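Local coordinates for protein putative alpha-L-fucosidase (Bacteroides thetaiotaomicron VPI-5482, PDB 3GZA) that probably hydrolyses alpha-L-fucosides as a member of glycosyl hydrolase family 29, at residues 274-285 with 318-329. Residues are numbered along the deposited sequence; the frame is centred on the assembly and turned at random.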
loop_
_atom_site.group_PDB
_atom_site.type_symbol
_atom_site.label_atom_id
_atom_site.label_comp_id
_atom_site.label_asym_id
_atom_site.label_seq_id
_atom_site.Cartn_x
_atom_site.Cartn_y
_atom_site.Cartn_z
ATOM N N LEU A 274 6.846 -30.080 4.084
ATOM C CA LEU A 274 6.410 -31.421 3.695
ATOM C C LEU A 274 6.904 -31.753 2.278
ATOM O O LEU A 274 7.280 -32.889 1.996
ATOM C CB LEU A 274 4.893 -31.503 3.764
ATOM C CG LEU A 274 4.270 -32.802 3.290
ATOM C CD1 LEU A 274 4.781 -34.040 4.108
ATOM C CD2 LEU A 274 2.712 -32.708 3.310
ATOM N N ARG A 275 6.909 -30.746 1.405
ATOM C CA ARG A 275 7.309 -30.887 0.030
ATOM C C ARG A 275 8.821 -30.700 -0.101
ATOM O O ARG A 275 9.340 -29.692 -0.649
ATOM C CB ARG A 275 6.552 -29.913 -0.828
ATOM C CG ARG A 275 5.082 -30.308 -0.955
ATOM C CD ARG A 275 4.237 -29.300 -1.724
ATOM N NE ARG A 275 2.943 -29.910 -2.057
ATOM C CZ ARG A 275 2.241 -29.692 -3.169
ATOM N NH1 ARG A 275 2.623 -28.792 -4.065
ATOM N NH2 ARG A 275 1.126 -30.385 -3.390
ATOM N N GLY A 276 9.530 -31.709 0.402
ATOM C CA GLY A 276 10.991 -31.681 0.446
ATOM C C GLY A 276 11.694 -32.833 -0.237
ATOM O O GLY A 276 12.893 -32.993 -0.075
ATOM N N ALA A 277 10.987 -33.653 -1.014
ATOM C CA ALA A 277 11.561 -34.765 -1.706
ATOM C C ALA A 277 12.014 -34.407 -3.126
ATOM O O ALA A 277 11.690 -33.351 -3.638
ATOM C CB ALA A 277 10.513 -35.951 -1.785
ATOM N N ASN A 278 12.815 -35.298 -3.679
ATOM C CA ASN A 278 13.251 -35.282 -5.060
ATOM C C ASN A 278 14.004 -34.019 -5.425
ATOM O O ASN A 278 13.969 -33.576 -6.563
ATOM C CB ASN A 278 12.020 -35.455 -5.963
ATOM C CG ASN A 278 11.248 -36.747 -5.643
ATOM O OD1 ASN A 278 11.846 -37.784 -5.403
ATOM N ND2 ASN A 278 9.912 -36.675 -5.646
ATOM N N GLY A 279 14.703 -33.471 -4.437
ATOM C CA GLY A 279 15.547 -32.292 -4.690
ATOM C C GLY A 279 14.864 -30.976 -4.500
ATOM O O GLY A 279 15.459 -29.908 -4.750
ATOM N N ARG A 280 13.592 -31.009 -4.098
ATOM C CA ARG A 280 12.829 -29.813 -3.798
ATOM C C ARG A 280 12.826 -29.524 -2.293
ATOM O O ARG A 280 13.254 -30.344 -1.483
ATOM C CB ARG A 280 11.398 -29.952 -4.303
ATOM C CG ARG A 280 11.335 -30.238 -5.777
ATOM C CD ARG A 280 11.514 -28.987 -6.625
ATOM N NE ARG A 280 10.348 -28.107 -6.597
ATOM C CZ ARG A 280 10.350 -26.806 -6.865
ATOM N NH1 ARG A 280 11.477 -26.144 -7.095
ATOM N NH2 ARG A 280 9.234 -26.137 -6.786
ATOM N N HIS A 281 12.389 -28.329 -1.935
ATOM C CA HIS A 281 12.346 -27.885 -0.526
ATOM C C HIS A 281 11.427 -26.677 -0.514
ATOM O O HIS A 281 11.896 -25.512 -0.440
ATOM C CB HIS A 281 13.777 -27.563 -0.062
ATOM C CG HIS A 281 13.917 -27.264 1.398
ATOM N ND1 HIS A 281 14.101 -28.252 2.337
ATOM C CD2 HIS A 281 13.862 -26.095 2.075
ATOM C CE1 HIS A 281 14.152 -27.692 3.544
ATOM N NE2 HIS A 281 14.014 -26.384 3.408
ATOM N N GLU A 282 10.118 -26.949 -0.565
ATOM C CA GLU A 282 9.155 -25.910 -0.860
ATOM C C GLU A 282 8.215 -25.562 0.285
ATOM O O GLU A 282 7.392 -26.373 0.655
ATOM C CB GLU A 282 8.315 -26.317 -2.067
ATOM C CG GLU A 282 9.169 -26.775 -3.230
ATOM C CD GLU A 282 10.333 -25.849 -3.604
ATOM O OE1 GLU A 282 10.126 -24.640 -3.908
ATOM O OE2 GLU A 282 11.477 -26.349 -3.713
ATOM N N TRP A 283 8.336 -24.334 0.800
ATOM C CA TRP A 283 7.467 -23.861 1.861
ATOM C C TRP A 283 6.128 -23.378 1.293
ATOM O O TRP A 283 5.145 -23.266 2.017
ATOM C CB TRP A 283 8.139 -22.749 2.644
ATOM C CG TRP A 283 9.272 -23.202 3.489
ATOM C CD1 TRP A 283 10.579 -23.083 3.200
ATOM C CD2 TRP A 283 9.201 -23.877 4.766
ATOM N NE1 TRP A 283 11.343 -23.614 4.216
ATOM C CE2 TRP A 283 10.515 -24.126 5.179
ATOM C CE3 TRP A 283 8.150 -24.245 5.605
ATOM C CZ2 TRP A 283 10.830 -24.730 6.406
ATOM C CZ3 TRP A 283 8.448 -24.904 6.770
ATOM C CH2 TRP A 283 9.774 -25.092 7.194
ATOM N N PHE A 284 6.109 -23.033 0.024
ATOM C CA PHE A 284 4.884 -22.596 -0.693
ATOM C C PHE A 284 4.409 -23.566 -1.765
ATOM O O PHE A 284 5.192 -24.345 -2.337
ATOM C CB PHE A 284 5.157 -21.246 -1.412
ATOM C CG PHE A 284 5.299 -20.053 -0.502
ATOM C CD1 PHE A 284 4.171 -19.396 -0.075
ATOM C CD2 PHE A 284 6.545 -19.576 -0.111
ATOM C CE1 PHE A 284 4.281 -18.246 0.711
ATOM C CE2 PHE A 284 6.652 -18.483 0.684
ATOM C CZ PHE A 284 5.505 -17.827 1.138
ATOM N N TRP A 285 3.116 -23.501 -2.036
ATOM C CA TRP A 285 2.543 -24.239 -3.151
ATOM C C TRP A 285 3.074 -23.653 -4.443
ATOM O O TRP A 285 3.041 -22.450 -4.658
ATOM C CB TRP A 285 1.022 -24.174 -3.137
ATOM C CG TRP A 285 0.447 -25.127 -4.130
ATOM C CD1 TRP A 285 0.064 -26.428 -3.895
ATOM C CD2 TRP A 285 0.262 -24.914 -5.548
ATOM N NE1 TRP A 285 -0.351 -27.011 -5.061
ATOM C CE2 TRP A 285 -0.254 -26.103 -6.080
ATOM C CE3 TRP A 285 0.466 -23.821 -6.410
ATOM C CZ2 TRP A 285 -0.536 -26.249 -7.431
ATOM C CZ3 TRP A 285 0.193 -23.991 -7.767
ATOM C CH2 TRP A 285 -0.331 -25.192 -8.239
ATOM N N THR A 318 1.236 -26.434 2.524
ATOM C CA THR A 318 1.073 -25.507 1.367
ATOM C C THR A 318 -0.321 -25.495 0.755
ATOM O O THR A 318 -0.610 -26.295 -0.193
ATOM C CB THR A 318 2.086 -25.855 0.277
ATOM O OG1 THR A 318 1.887 -27.180 -0.230
ATOM C CG2 THR A 318 3.505 -25.774 0.803
ATOM N N PRO A 319 -1.173 -24.576 1.225
ATOM C CA PRO A 319 -2.502 -24.484 0.548
ATOM C C PRO A 319 -2.285 -24.038 -0.893
ATOM O O PRO A 319 -1.395 -23.267 -1.205
ATOM C CB PRO A 319 -3.231 -23.444 1.361
ATOM C CG PRO A 319 -2.506 -23.421 2.694
ATOM C CD PRO A 319 -1.102 -23.687 2.384
ATOM N N ASP A 320 -3.135 -24.557 -1.748
ATOM C CA ASP A 320 -3.036 -24.364 -3.202
ATOM C C ASP A 320 -3.865 -23.180 -3.694
ATOM O O ASP A 320 -4.504 -22.484 -2.909
ATOM C CB ASP A 320 -3.338 -25.702 -3.905
ATOM C CG ASP A 320 -4.823 -26.120 -3.903
ATOM O OD1 ASP A 320 -5.718 -25.279 -3.634
ATOM O OD2 ASP A 320 -5.077 -27.326 -4.089
ATOM N N PRO A 321 -3.828 -22.887 -4.993
ATOM C CA PRO A 321 -4.571 -21.690 -5.467
ATOM C C PRO A 321 -6.093 -21.792 -5.408
ATOM O O PRO A 321 -6.774 -20.795 -5.627
ATOM C CB PRO A 321 -4.110 -21.539 -6.911
ATOM C CG PRO A 321 -2.805 -22.239 -6.964
ATOM C CD PRO A 321 -2.979 -23.420 -6.056
ATOM N N THR A 322 -6.621 -22.960 -5.100
ATOM C CA THR A 322 -8.043 -23.091 -4.867
ATOM C C THR A 322 -8.398 -22.817 -3.406
ATOM O O THR A 322 -9.553 -22.536 -3.095
ATOM C CB THR A 322 -8.590 -24.450 -5.288
ATOM O OG1 THR A 322 -8.324 -25.473 -4.329
ATOM C CG2 THR A 322 -8.095 -24.880 -6.713
ATOM N N GLY A 323 -7.398 -22.805 -2.524
ATOM C CA GLY A 323 -7.595 -22.569 -1.098
ATOM C C GLY A 323 -7.699 -23.815 -0.258
ATOM O O GLY A 323 -8.300 -23.788 0.816
ATOM N N LEU A 324 -7.109 -24.908 -0.737
ATOM C CA LEU A 324 -7.140 -26.167 -0.019
ATOM C C LEU A 324 -5.739 -26.800 0.088
ATOM O O LEU A 324 -4.895 -26.590 -0.788
ATOM C CB LEU A 324 -8.028 -27.141 -0.771
ATOM C CG LEU A 324 -9.493 -26.787 -0.841
ATOM C CD1 LEU A 324 -10.190 -27.685 -1.840
ATOM C CD2 LEU A 324 -10.142 -26.877 0.522
ATOM N N ILE A 325 -5.535 -27.619 1.127
ATOM C CA ILE A 325 -4.347 -28.470 1.183
ATOM C C ILE A 325 -4.587 -29.590 0.144
ATOM O O ILE A 325 -5.636 -30.276 0.166
ATOM C CB ILE A 325 -4.085 -29.020 2.621
ATOM C CG1 ILE A 325 -3.600 -27.896 3.542
ATOM C CG2 ILE A 325 -3.174 -30.240 2.572
ATOM C CD1 ILE A 325 -2.189 -27.394 3.212
ATOM N N PRO A 326 -3.625 -29.792 -0.785
ATOM C CA PRO A 326 -3.818 -30.817 -1.820
ATOM C C PRO A 326 -4.100 -32.208 -1.272
ATOM O O PRO A 326 -3.597 -32.566 -0.218
ATOM C CB PRO A 326 -2.501 -30.766 -2.631
ATOM C CG PRO A 326 -2.051 -29.357 -2.453
ATOM C CD PRO A 326 -2.396 -28.995 -1.031
ATOM N N ALA A 327 -4.911 -32.982 -1.985
ATOM C CA ALA A 327 -5.321 -34.290 -1.518
ATOM C C ALA A 327 -4.169 -35.206 -1.149
ATOM O O ALA A 327 -4.233 -35.956 -0.169
ATOM C CB ALA A 327 -6.189 -34.953 -2.622
ATOM N N GLY A 328 -3.133 -35.227 -1.986
ATOM C CA GLY A 328 -1.992 -36.083 -1.727
ATOM C C GLY A 328 -1.247 -35.739 -0.447
ATOM O O GLY A 328 -0.837 -36.618 0.296
ATOM N N ASP A 329 -1.079 -34.444 -0.237
ATOM C CA ASP A 329 -0.463 -33.937 0.972
ATOM C C ASP A 329 -1.259 -34.372 2.202
ATOM O O ASP A 329 -0.728 -34.837 3.187
ATOM C CB ASP A 329 -0.374 -32.429 0.899
ATOM C CG ASP A 329 0.504 -31.938 -0.236
ATOM O OD1 ASP A 329 0.282 -32.327 -1.415
ATOM O OD2 ASP A 329 1.424 -31.137 0.104
HETATM O O HOH W 1 1.102 -22.373 -0.275
#
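Two loops that follow neighbouring parallel strands of the TIM-barrel domain, 264-273 and 312-317, meet here, and Arg275 and Trp285 of the first reach across to the second. Arg275 grips the carboxylate of Asp329 side-on with two nitrogens. Arg275 NH2 lies 2.9 Å from Asp329 OD1, in the guanidinium plane, with a nearly straight bond (178°). Arg275 NE donates to the syn lone pair of Asp329 OD2, also at 2.9 Å, but this bond is tilted from the guanidinium plane. The two flat groups are turned 37° apart. Over one guanidinium face sits Thr318 OG1, close to Arg275 NE but not hydrogen-bonded. Asp329 stands in the first turn of helix 327-344, so the salt bridge ties the loop to the start of that helix.

The indole of Trp285 lies against the turn Asp320 to Gly323. With Trp285 CG anti to the backbone N (chi1 -170°), the indole swings toward the turn and lays one face over it. That face receives two CH-pi contacts. Asp320 CB is 3.5 Å from the centroid of the five-membered ring of Trp285, and Pro321 CD is 3.5 Å from that of the six-membered ring. Pro326 CG comes to the indole edge, 3.9 Å from Trp285 CD1. With an alanine in place of Trp285, Asp320 CB and Pro321 CD would probably lose the aromatic face they rest on, and the turn would be less firmly held. Asp320 OD1 braces that turn: it accepts from Thr322 N, an Asx turn, and from Thr322 OG1 and Leu324 N.

Thr318 CG2 comes close to Trp283 O (3.2 Å), a tight methyl-to-carbonyl approach. A water joins Trp285 N to Pro319 O. Nearby, Phe284 meets His31, a ligand of the bound sodium ion, edge-to-face. Two adjacent beta-alpha loops thus meet at one end of a TIM barrel.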